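Local coordinates for putative mandelate racemase (Salmonella typhimurium, PDB 2O56), which binds magnesium and, as a member of the enolase superfamily, probably acts as a hydro-lyase (dehydratase), although its substrate is not established, at residues V29-N33 with G101-L106; G42-L46 with I297-G301; T175-R180 with L200-M205; W184-N190 with H223-D227. One frame throughout, in Å; residues are numbered along the deposited sequence.

How the contacts relate
The four contacts trace the two-domain architecture of the enolase superfamily. Contact 1, within the N-terminal capping domain, sets strand 28-34 against helix 93-114. Contact 2 touches it, their centres 10 Å apart, because strand 39-44 neighbours strand 28-34 in the antiparallel sheet; it ties this domain to the barrel loop before helix 302-314. Contacts 3 and 4, centres 12 Å apart, share the long loop between strand 170-173 and helix 195-212, and their segments alternate along the chain; both are nested in the loop closed by contact 2. Contact 1 lies about 40 Å from contact 3, centre to centre, across the chain's middle. Contacts 2 and 4 both reach a second subunit, so oligomerisation involves both domains.

Contact 1 of 4, residues V29-N33 with G101-L106; sequences VVKIN and GIDIAL
The axes of residues 29-33 (in strand 28-34 of the N-terminal capping domain) and 101-106 (in helix 93-114) cross at -44° and come within 7.7 Å. The strand has regular beta conformation (phi/psi near -115/130), so alternate residues turn to the helix. Val30 (chi1 t) points toward it, its CA 5.7 Å from CA of Gly101, whose missing side chain lets the strand settle closely; Val30 CG1 meets Ile102 CG1 at 4.0 Å and Val30 O lies 3.8 Å from Ala105 CB. Lys31 turns away and extends NZ to Asn33 OD1 (2.7 Å). Ile32 (chi1 m, chi2 t) faces the helix, its CA 6.2 Å from CA of Ala105. Its CG1 packs on Ala105 CB at 3.7 Å, while CD1 lies 3.8 Å from Leu106 CD2 and 4.0 Å from Ile102 CG2. Small Gly101 and Ala105, one turn apart, give the strand room. This sheet-on-helix packing of an alpha+beta domain rests on close apolar fit and exclusion of water, without directional bonds between the segments.

Contact 2 of 4, residues G42-L46 with I297-G301; sequences GEVGL and ICTCG
This buried junction joins the two domains of the enolase-superfamily fold: residues 42-46, on and just after strand 39-44 of the capping domain, meet the barrel loop that follows strand 292-293. Gly42 and Glu43 are extended; Gly45 (phi/psi -85/67) centres an inverse gamma turn, with Leu46 N bonded to Val44 O at 2.9 Å. Gly45 and Cys298 are in register, CA to CA 4.5 Å. A side chain on Gly45 would collide with Cys298 CB and Thr299 OG1, so glycine is needed here. Cys298 (chi1 m) points toward the strand, placing CB 3.3 Å from Glu43 O and SG 3.8 Å from Glu43 CB. The Glu43 carboxylate is engaged by backbone N of Gly327 and Ser330. The side chain of Thr299 lies about 6 Å from that of the magnesium ligand Glu273, and Trp87 of a second subunit packs on Thr299 and Leu46. Two hydrogen bonds clamp Gly45: its N donates to Cys298 O at 2.8 Å, and Thr299 OG1 (chi1 m) donates to Gly45 O at 2.7 Å.

Contact 3 of 4, residues T175-R180 with L200-M205; sequences TVAMDR and LGYDRM
Arg204, on helix 195-212, gathers three carbonyls of the loop after strand 170-173. Its NH1 donates to Thr175 O (2.8 Å) and Met178 O (2.7 Å), and its NH2 to Asp179 O (3.1 Å), with a weak bond from NH2 to Met178 O at 3.2 Å. These acceptors lie near the guanidinium plane, and an extended side chain (chi1 m, chi2 and chi3 t) carries the group to them; NE is taken by Thr151 O. Thr175 (chi1 p) returns a bond from OG1 to Gly201 O at 2.9 Å, while Gly201 CA makes a CA-H...O contact with Thr175 O (3.2 Å). Gly201 CA lies 4.5 Å from CA of Val176; a CB there would strike Val176 CG2. Around this polar core, Met205 CE touches Thr175 OG1 (3.4 Å), and Leu200 CD2 lies 4.0 Å from Arg180 N. The contact closes the beta-alpha unit of strand 170-173 and helix 195-212 in the modified TIM barrel. A multidentate arginine thus fixes an irregular loop through its backbone, largely independently of the loop's side chains.

Contact 4 of 4, residues W184-N190 with H223-D227; sequences WNQQNLN and HAFTD
Three rings and two asparagines lock together the irregular loops 184-190 and 223-227, with positive phi at Asn185 (phi/psi 56/56), His223 (65/10) and Ala224 (55/35). Trp184 (chi1 t, chi2 -108°) turns its indole edge to the His223 face in an offset edge-to-face pair (six-membered ring to imidazole centroid 5.6 Å, planes at 89°), its CZ2 3.7 Å from His223 CE1 and 3.8 Å from Phe225 CE2. Phe225 (chi1 m, chi2 -26°) offers one ring face to the amide of Asn185 (chi1 t), whose ND2 stands 3.3 Å from Phe225 CE1. Leu189 (chi1 m, chi2 t) rests CD1 on Phe225 CB at 3.9 Å. Asn190 (chi1 m) donates from ND2 to Asn188 OD1 (2.8 Å); Asn190 OD1 lies 3.5 Å from Asp227 CB and 3.2 Å from water 2, which also reaches Ala224 O (2.9 Å). Water 1 joins Phe225 O (3.0 Å) to Leu189 N (3.4 Å, weak). His223 (chi1 m) ND1 is hydrogen-bonded to Asp174 OD2, and its backbone N to the magnesium ligand Glu221. Asp227 (chi1 p) N-caps helix 228-238, its OD1 also bonded to Gly191 N. Such loops line the C-terminal end of a TIM barrel, here with the side chain of His223 about 5 Å from the bound magnesium ion.

Contact 1 of 4, residues V29-N33 with G101-L106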
loop_
_atom_site.group_PDB
_atom_site.type_symbol
_atom_site.label_atom_id
_atom_site.label_comp_id
_atom_site.label_asym_id
_atom_site.label_seq_id
_atom_site.Cartn_x
_atom_site.Cartn_y
_atom_site.Cartn_z
ATOM N N VAL A 29 12.106 -43.017 10.944
ATOM C CA VAL A 29 13.013 -42.546 11.966
ATOM C C VAL A 29 14.430 -42.398 11.414
ATOM O O VAL A 29 14.897 -43.222 10.617
ATOM C CB VAL A 29 12.944 -43.473 13.220
ATOM C CG1 VAL A 29 14.154 -43.302 14.101
ATOM C CG2 VAL A 29 11.646 -43.206 13.995
ATOM N N VAL A 30 15.099 -41.321 11.803
ATOM C CA VAL A 30 16.505 -41.123 11.448
ATOM C C VAL A 30 17.273 -41.342 12.739
ATOM O O VAL A 30 16.941 -40.742 13.756
ATOM C CB VAL A 30 16.766 -39.688 10.967
ATOM C CG1 VAL A 30 18.229 -39.493 10.646
ATOM C CG2 VAL A 30 15.924 -39.368 9.746
ATOM N N LYS A 31 18.257 -42.237 12.697
ATOM C CA LYS A 31 19.094 -42.551 13.840
ATOM C C LYS A 31 20.521 -42.228 13.438
ATOM O O LYS A 31 21.061 -42.825 12.516
ATOM C CB LYS A 31 18.992 -44.041 14.182
ATOM C CG LYS A 31 19.764 -44.447 15.439
ATOM C CD LYS A 31 19.520 -45.926 15.748
ATOM C CE LYS A 31 20.558 -46.481 16.707
ATOM N NZ LYS A 31 21.778 -46.857 15.989
ATOM N N ILE A 32 21.114 -41.265 14.123
ATOM C CA ILE A 32 22.377 -40.720 13.711
ATOM C C ILE A 32 23.407 -41.271 14.696
ATOM O O ILE A 32 23.197 -41.219 15.925
ATOM C CB ILE A 32 22.356 -39.190 13.769
ATOM C CG1 ILE A 32 21.372 -38.640 12.734
ATOM C CG2 ILE A 32 23.739 -38.624 13.489
ATOM C CD1 ILE A 32 21.498 -37.149 12.506
ATOM N N ASN A 33 24.500 -41.819 14.169
ATOM C CA ASN A 33 25.448 -42.559 15.011
ATOM C C ASN A 33 26.788 -41.873 15.029
ATOM O O ASN A 33 27.240 -41.369 14.004
ATOM C CB ASN A 33 25.587 -44.016 14.524
ATOM C CG ASN A 33 24.256 -44.734 14.466
ATOM O OD1 ASN A 33 23.560 -44.831 15.470
ATOM N ND2 ASN A 33 23.883 -45.216 13.284
ATOM N N GLY A 101 13.878 -34.598 10.517
ATOM C CA GLY A 101 14.273 -35.855 11.127
ATOM C C GLY A 101 15.712 -35.834 11.569
ATOM O O GLY A 101 16.023 -36.197 12.698
ATOM N N ILE A 102 16.584 -35.393 10.667
ATOM C CA ILE A 102 18.016 -35.263 10.928
ATOM C C ILE A 102 18.294 -34.281 12.048
ATOM O O ILE A 102 19.066 -34.580 12.964
ATOM C CB ILE A 102 18.753 -34.858 9.653
ATOM C CG1 ILE A 102 18.803 -36.069 8.707
ATOM C CG2 ILE A 102 20.167 -34.367 9.944
ATOM C CD1 ILE A 102 19.306 -35.758 7.348
ATOM N N ASP A 103 17.635 -33.128 11.989
ATOM C CA ASP A 103 17.859 -32.065 12.947
ATOM C C ASP A 103 17.505 -32.489 14.358
ATOM O O ASP A 103 18.258 -32.200 15.287
ATOM C CB ASP A 103 17.040 -30.823 12.580
ATOM C CG ASP A 103 17.335 -29.652 13.494
ATOM O OD1 ASP A 103 18.400 -29.014 13.333
ATOM O OD2 ASP A 103 16.507 -29.393 14.393
ATOM N N ILE A 104 16.346 -33.141 14.513
ATOM C CA ILE A 104 15.896 -33.629 15.809
ATOM C C ILE A 104 16.935 -34.596 16.406
ATOM O O ILE A 104 17.286 -34.496 17.582
ATOM C CB ILE A 104 14.508 -34.345 15.721
ATOM C CG1 ILE A 104 13.384 -33.359 15.387
ATOM C CG2 ILE A 104 14.189 -35.064 17.047
ATOM C CD1 ILE A 104 12.158 -34.020 14.823
ATOM N N ALA A 105 17.454 -35.491 15.575
ATOM C CA ALA A 105 18.451 -36.478 16.012
ATOM C C ALA A 105 19.767 -35.821 16.439
ATOM O O ALA A 105 20.461 -36.313 17.324
ATOM C CB ALA A 105 18.666 -37.518 14.918
ATOM N N LEU A 106 20.072 -34.669 15.855
ATOM C CA LEU A 106 21.205 -33.868 16.296
ATOM C C LEU A 106 21.036 -33.281 17.708
ATOM O O LEU A 106 21.986 -33.250 18.499
ATOM C CB LEU A 106 21.513 -32.764 15.274
ATOM C CG LEU A 106 21.950 -33.199 13.868
ATOM C CD1 LEU A 106 22.193 -31.978 12.996
ATOM C CD2 LEU A 106 23.198 -34.063 13.891
#

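Contact 2 of 4, residues G42-L46 with I297-G301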
loop_
_atom_site.group_PDB
_atom_site.type_symbol
_atom_site.label_atom_id
_atom_site.label_comp_id
_atom_site.label_asym_id
_atom_site.label_seq_id
_atom_site.Cartn_x
_atom_site.Cartn_y
_atom_site.Cartn_z
ATOM N N GLY A 42 15.435 -39.113 15.542
ATOM C CA GLY A 42 14.526 -38.116 14.986
ATOM C C GLY A 42 13.438 -38.793 14.182
ATOM O O GLY A 42 13.518 -39.981 13.883
ATOM N N GLU A 43 12.404 -38.039 13.842
ATOM C CA GLU A 43 11.311 -38.579 13.087
ATOM C C GLU A 43 11.031 -37.705 11.852
ATOM O O GLU A 43 11.116 -36.480 11.921
ATOM C CB GLU A 43 10.082 -38.685 13.989
ATOM C CG GLU A 43 8.912 -39.288 13.302
ATOM C CD GLU A 43 7.863 -39.746 14.243
ATOM O OE1 GLU A 43 8.184 -39.897 15.435
ATOM O OE2 GLU A 43 6.712 -39.944 13.787
ATOM N N VAL A 44 10.747 -38.349 10.723
ATOM C CA VAL A 44 10.411 -37.658 9.473
ATOM C C VAL A 44 8.892 -37.644 9.398
ATOM O O VAL A 44 8.276 -38.702 9.263
ATOM C CB VAL A 44 10.958 -38.426 8.243
ATOM C CG1 VAL A 44 10.500 -37.781 6.928
ATOM C CG2 VAL A 44 12.489 -38.544 8.305
ATOM N N GLY A 45 8.288 -36.461 9.499
ATOM C CA GLY A 45 6.837 -36.360 9.712
ATOM C C GLY A 45 5.988 -36.423 8.451
ATOM O O GLY A 45 5.336 -35.437 8.080
ATOM N N LEU A 46 5.999 -37.589 7.805
ATOM C CA LEU A 46 5.215 -37.844 6.603
ATOM C C LEU A 46 4.456 -39.177 6.741
ATOM O O LEU A 46 4.270 -39.900 5.762
ATOM C CB LEU A 46 6.149 -37.886 5.369
ATOM C CG LEU A 46 6.874 -36.592 4.958
ATOM C CD1 LEU A 46 7.909 -36.856 3.862
ATOM C CD2 LEU A 46 5.855 -35.531 4.482
ATOM N N ILE A 297 7.154 -30.276 14.284
ATOM C CA ILE A 297 8.614 -30.266 14.403
ATOM C C ILE A 297 9.244 -31.274 13.434
ATOM O O ILE A 297 10.352 -31.064 12.973
ATOM C CB ILE A 297 9.089 -30.475 15.883
ATOM C CG1 ILE A 297 8.715 -29.263 16.735
ATOM C CG2 ILE A 297 10.624 -30.698 15.998
ATOM C CD1 ILE A 297 8.568 -29.570 18.230
ATOM N N CYS A 298 8.511 -32.338 13.100
ATOM C CA CYS A 298 9.019 -33.435 12.267
ATOM C C CYS A 298 8.815 -33.185 10.777
ATOM O O CYS A 298 9.371 -33.913 9.945
ATOM C CB CYS A 298 8.356 -34.760 12.651
ATOM S SG CYS A 298 8.589 -35.266 14.377
ATOM N N THR A 299 8.026 -32.160 10.445
ATOM C CA THR A 299 7.793 -31.761 9.026
ATOM C C THR A 299 8.366 -30.384 8.693
ATOM O O THR A 299 8.873 -30.175 7.600
ATOM C CB THR A 299 6.275 -31.774 8.630
ATOM O OG1 THR A 299 5.631 -32.953 9.148
ATOM C CG2 THR A 299 6.093 -31.748 7.104
ATOM N N CYS A 300 8.266 -29.432 9.618
ATOM C CA CYS A 300 8.403 -28.028 9.245
ATOM C C CYS A 300 9.749 -27.408 9.588
ATOM O O CYS A 300 9.911 -26.175 9.544
ATOM C CB CYS A 300 7.255 -27.215 9.821
ATOM S SG CYS A 300 5.637 -27.928 9.351
ATOM N N GLY A 301 10.723 -28.249 9.923
ATOM C CA GLY A 301 12.124 -27.816 9.893
ATOM C C GLY A 301 12.996 -28.363 11.010
ATOM O O GLY A 301 14.205 -28.165 11.002
#

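Contact 3 of 4, residues T175-R180 with L200-M205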
loop_
_atom_site.group_PDB
_atom_site.type_symbol
_atom_site.label_atom_id
_atom_site.label_comp_id
_atom_site.label_asym_id
_atom_site.label_seq_id
_atom_site.Cartn_x
_atom_site.Cartn_y
_atom_site.Cartn_z
ATOM N N THR A 175 -16.165 -31.625 11.173
ATOM C CA THR A 175 -17.557 -32.053 11.061
ATOM C C THR A 175 -18.096 -32.038 9.628
ATOM O O THR A 175 -19.254 -32.395 9.416
ATOM C CB THR A 175 -18.480 -31.200 11.904
ATOM O OG1 THR A 175 -18.421 -29.842 11.448
ATOM C CG2 THR A 175 -18.124 -31.292 13.382
ATOM N N VAL A 176 -17.271 -31.631 8.654
ATOM C CA VAL A 176 -17.753 -31.445 7.276
ATOM C C VAL A 176 -17.409 -32.606 6.331
ATOM O O VAL A 176 -18.211 -32.963 5.458
ATOM C CB VAL A 176 -17.309 -30.067 6.690
ATOM C CG1 VAL A 176 -17.645 -29.945 5.219
ATOM C CG2 VAL A 176 -18.005 -28.954 7.425
ATOM N N ALA A 177 -16.230 -33.202 6.518
ATOM C CA ALA A 177 -15.618 -34.067 5.497
ATOM C C ALA A 177 -16.122 -35.525 5.524
ATOM O O ALA A 177 -15.796 -36.326 4.645
ATOM C CB ALA A 177 -14.098 -34.021 5.610
ATOM N N MET A 178 -16.917 -35.872 6.532
ATOM C CA MET A 178 -17.647 -37.140 6.516
ATOM C C MET A 178 -19.038 -36.857 5.966
ATOM O O MET A 178 -19.743 -35.993 6.495
ATOM C CB MET A 178 -17.775 -37.710 7.938
ATOM C CG MET A 178 -18.164 -39.205 8.007
ATOM S SD MET A 178 -16.759 -40.307 7.733
ATOM C CE MET A 178 -15.734 -39.974 9.166
ATOM N N ASP A 179 -19.452 -37.568 4.923
ATOM C CA ASP A 179 -20.846 -37.426 4.464
ATOM C C ASP A 179 -21.818 -38.157 5.397
ATOM O O ASP A 179 -21.409 -38.679 6.440
ATOM C CB ASP A 179 -21.042 -37.819 2.986
ATOM C CG ASP A 179 -20.889 -39.312 2.728
ATOM O OD1 ASP A 179 -20.740 -40.097 3.682
ATOM O OD2 ASP A 179 -20.903 -39.707 1.545
ATOM N N ARG A 180 -23.095 -38.210 5.026
ATOM C CA ARG A 180 -24.080 -38.827 5.905
ATOM C C ARG A 180 -23.966 -40.345 5.888
ATOM O O ARG A 180 -24.528 -41.017 6.742
ATOM C CB ARG A 180 -25.503 -38.370 5.563
ATOM C CG ARG A 180 -25.924 -38.651 4.130
ATOM C CD ARG A 180 -26.908 -37.605 3.622
ATOM N NE ARG A 180 -28.246 -38.159 3.433
ATOM C CZ ARG A 180 -28.708 -38.645 2.281
ATOM N NH1 ARG A 180 -27.937 -38.651 1.196
ATOM N NH2 ARG A 180 -29.946 -39.126 2.213
ATOM N N LEU A 200 -25.107 -30.058 7.686
ATOM C CA LEU A 200 -24.676 -31.260 8.377
ATOM C C LEU A 200 -23.499 -31.006 9.329
ATOM O O LEU A 200 -23.574 -31.319 10.518
ATOM C CB LEU A 200 -24.313 -32.343 7.361
ATOM C CG LEU A 200 -23.916 -33.721 7.904
ATOM C CD1 LEU A 200 -25.010 -34.310 8.813
ATOM C CD2 LEU A 200 -23.616 -34.661 6.744
ATOM N N GLY A 201 -22.421 -30.438 8.789
ATOM C CA GLY A 201 -21.293 -29.947 9.575
ATOM C C GLY A 201 -21.697 -29.049 10.732
ATOM O O GLY A 201 -21.239 -29.257 11.852
ATOM N N TYR A 202 -22.555 -28.058 10.464
ATOM C CA TYR A 202 -23.035 -27.171 11.520
ATOM C C TYR A 202 -23.816 -27.904 12.620
ATOM O O TYR A 202 -23.656 -27.599 13.810
ATOM C CB TYR A 202 -23.929 -26.060 10.958
ATOM C CG TYR A 202 -24.567 -25.252 12.061
ATOM C CD1 TYR A 202 -23.856 -24.236 12.694
ATOM C CD2 TYR A 202 -25.865 -25.535 12.511
ATOM C CE1 TYR A 202 -24.420 -23.510 13.728
ATOM C CE2 TYR A 202 -26.424 -24.820 13.546
ATOM C CZ TYR A 202 -25.705 -23.815 14.148
ATOM O OH TYR A 202 -26.262 -23.095 15.176
ATOM N N ASP A 203 -24.692 -28.823 12.210
ATOM C CA ASP A 203 -25.541 -29.569 13.162
ATOM C C ASP A 203 -24.706 -30.489 14.049
ATOM O O ASP A 203 -24.942 -30.578 15.251
ATOM C CB ASP A 203 -26.590 -30.406 12.428
ATOM C CG ASP A 203 -27.691 -29.566 11.812
ATOM O OD1 ASP A 203 -27.905 -28.400 12.233
ATOM O OD2 ASP A 203 -28.337 -30.080 10.887
ATOM N N ARG A 204 -23.722 -31.165 13.460
ATOM C CA ARG A 204 -22.763 -31.933 14.254
ATOM C C ARG A 204 -22.035 -31.035 15.264
ATOM O O ARG A 204 -21.924 -31.361 16.448
ATOM C CB ARG A 204 -21.746 -32.648 13.358
ATOM C CG ARG A 204 -22.309 -33.805 12.553
ATOM C CD ARG A 204 -21.491 -34.010 11.311
ATOM N NE ARG A 204 -21.765 -35.281 10.645
ATOM C CZ ARG A 204 -21.226 -35.655 9.491
ATOM N NH1 ARG A 204 -20.390 -34.846 8.849
ATOM N NH2 ARG A 204 -21.530 -36.835 8.967
ATOM N N MET A 205 -21.571 -29.884 14.796
ATOM C CA MET A 205 -20.799 -28.983 15.643
ATOM C C MET A 205 -21.661 -28.382 16.765
ATOM O O MET A 205 -21.197 -28.229 17.901
ATOM C CB MET A 205 -20.140 -27.893 14.794
ATOM C CG MET A 205 -19.100 -27.084 15.533
ATOM S SD MET A 205 -17.486 -27.837 15.482
ATOM C CE MET A 205 -17.093 -27.679 13.737
#

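Contact 4 of 4, residues W184-N190 with H223-D227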
loop_
_atom_site.group_PDB
_atom_site.type_symbol
_atom_site.label_atom_id
_atom_site.label_comp_id
_atom_site.label_asym_id
_atom_site.label_seq_id
_atom_site.Cartn_x
_atom_site.Cartn_y
_atom_site.Cartn_z
ATOM N N TRP A 184 -15.357 -40.564 3.768
ATOM C CA TRP A 184 -14.428 -39.519 4.196
ATOM C C TRP A 184 -13.824 -38.805 3.002
ATOM O O TRP A 184 -13.193 -39.446 2.164
ATOM C CB TRP A 184 -13.286 -40.121 5.040
ATOM C CG TRP A 184 -12.270 -39.092 5.507
ATOM C CD1 TRP A 184 -10.985 -38.934 5.058
ATOM C CD2 TRP A 184 -12.474 -38.075 6.497
ATOM N NE1 TRP A 184 -10.381 -37.891 5.716
ATOM C CE2 TRP A 184 -11.270 -37.345 6.602
ATOM C CE3 TRP A 184 -13.560 -37.712 7.311
ATOM C CZ2 TRP A 184 -11.119 -36.269 7.486
ATOM C CZ3 TRP A 184 -13.409 -36.641 8.189
ATOM C CH2 TRP A 184 -12.195 -35.935 8.267
ATOM N N ASN A 185 -14.007 -37.482 2.950
ATOM C CA ASN A 185 -13.361 -36.626 1.961
ATOM C C ASN A 185 -13.680 -37.093 0.544
ATOM O O ASN A 185 -12.786 -37.386 -0.255
ATOM C CB ASN A 185 -11.837 -36.552 2.194
ATOM C CG ASN A 185 -11.172 -35.420 1.416
ATOM O OD1 ASN A 185 -11.798 -34.402 1.106
ATOM N ND2 ASN A 185 -9.894 -35.598 1.100
ATOM N N GLN A 186 -14.964 -37.178 0.227
ATOM C CA GLN A 186 -15.318 -37.625 -1.098
ATOM C C GLN A 186 -16.226 -36.682 -1.856
ATOM O O GLN A 186 -16.456 -36.871 -3.056
ATOM C CB GLN A 186 -15.863 -39.038 -1.056
ATOM C CG GLN A 186 -14.765 -40.088 -1.083
ATOM C CD GLN A 186 -15.303 -41.487 -0.885
ATOM O OE1 GLN A 186 -16.493 -41.756 -1.100
ATOM N NE2 GLN A 186 -14.430 -42.391 -0.471
ATOM N N GLN A 187 -16.726 -35.657 -1.170
ATOM C CA GLN A 187 -17.490 -34.603 -1.843
ATOM C C GLN A 187 -16.572 -33.439 -2.250
ATOM O O GLN A 187 -15.505 -33.243 -1.662
ATOM C CB GLN A 187 -18.701 -34.157 -0.998
ATOM C CG GLN A 187 -18.349 -33.748 0.396
ATOM C CD GLN A 187 -19.417 -34.046 1.424
ATOM O OE1 GLN A 187 -20.609 -34.116 1.117
ATOM N NE2 GLN A 187 -18.985 -34.199 2.675
ATOM N N ASN A 188 -16.959 -32.700 -3.284
ATOM C CA ASN A 188 -16.185 -31.530 -3.695
ATOM C C ASN A 188 -16.526 -30.362 -2.783
ATOM O O ASN A 188 -17.646 -29.844 -2.800
ATOM C CB ASN A 188 -16.461 -31.173 -5.163
ATOM C CG ASN A 188 -15.744 -29.899 -5.606
ATOM O OD1 ASN A 188 -14.581 -29.672 -5.268
ATOM N ND2 ASN A 188 -16.443 -29.065 -6.369
ATOM N N LEU A 189 -15.558 -29.954 -1.972
ATOM C CA LEU A 189 -15.827 -28.915 -0.986
ATOM C C LEU A 189 -15.303 -27.542 -1.410
ATOM O O LEU A 189 -15.236 -26.643 -0.595
ATOM C CB LEU A 189 -15.309 -29.331 0.399
ATOM C CG LEU A 189 -15.990 -30.512 1.112
ATOM C CD1 LEU A 189 -15.286 -30.819 2.428
ATOM C CD2 LEU A 189 -17.494 -30.253 1.354
ATOM N N ASN A 190 -14.963 -27.386 -2.691
ATOM C CA ASN A 190 -14.525 -26.101 -3.260
ATOM C C ASN A 190 -15.658 -25.262 -3.849
ATOM O O ASN A 190 -16.583 -25.799 -4.447
ATOM C CB ASN A 190 -13.478 -26.322 -4.350
ATOM C CG ASN A 190 -12.292 -27.168 -3.873
ATOM O OD1 ASN A 190 -11.477 -26.731 -3.059
ATOM N ND2 ASN A 190 -12.193 -28.385 -4.398
ATOM N N HIS A 223 -8.928 -29.204 7.347
ATOM C CA HIS A 223 -7.952 -30.016 6.608
ATOM C C HIS A 223 -7.541 -29.418 5.255
ATOM O O HIS A 223 -6.892 -30.109 4.466
ATOM C CB HIS A 223 -8.487 -31.434 6.354
ATOM C CG HIS A 223 -8.453 -32.341 7.546
ATOM N ND1 HIS A 223 -9.598 -32.718 8.227
ATOM C CD2 HIS A 223 -7.424 -32.970 8.160
ATOM C CE1 HIS A 223 -9.270 -33.528 9.215
ATOM N NE2 HIS A 223 -7.959 -33.698 9.197
ATOM N N ALA A 224 -7.933 -28.164 4.994
ATOM C CA ALA A 224 -7.831 -27.536 3.671
ATOM C C ALA A 224 -8.522 -28.327 2.566
ATOM O O ALA A 224 -8.051 -28.347 1.415
ATOM C CB ALA A 224 -6.355 -27.229 3.312
ATOM N N PHE A 225 -9.646 -28.967 2.917
ATOM C CA PHE A 225 -10.495 -29.644 1.934
ATOM C C PHE A 225 -11.416 -28.577 1.318
ATOM O O PHE A 225 -11.905 -28.706 0.190
ATOM C CB PHE A 225 -11.349 -30.763 2.599
ATOM C CG PHE A 225 -10.540 -31.941 3.169
ATOM C CD1 PHE A 225 -9.287 -32.280 2.653
ATOM C CD2 PHE A 225 -11.064 -32.720 4.199
ATOM C CE1 PHE A 225 -8.566 -33.357 3.163
ATOM C CE2 PHE A 225 -10.356 -33.805 4.720
ATOM C CZ PHE A 225 -9.103 -34.134 4.191
ATOM N N THR A 226 -11.663 -27.528 2.084
ATOM C CA THR A 226 -12.392 -26.363 1.613
ATOM C C THR A 226 -11.448 -25.422 0.838
ATOM O O THR A 226 -10.211 -25.530 0.937
ATOM C CB THR A 226 -12.995 -25.582 2.795
ATOM O OG1 THR A 226 -12.054 -25.556 3.878
ATOM C CG2 THR A 226 -14.301 -26.241 3.284
ATOM N N ASP A 227 -12.032 -24.512 0.059
ATOM C CA ASP A 227 -11.264 -23.391 -0.471
ATOM C C ASP A 227 -11.713 -22.102 0.217
ATOM O O ASP A 227 -12.488 -22.149 1.178
ATOM C CB ASP A 227 -11.319 -23.343 -2.016
ATOM C CG ASP A 227 -12.683 -22.887 -2.566
ATOM O OD1 ASP A 227 -13.659 -22.771 -1.794
ATOM O OD2 ASP A 227 -12.786 -22.657 -3.797
HETATM O O HOH W 1 -12.625 -31.355 -1.094
HETATM O O HOH W 2 -9.076 -27.899 -1.306
#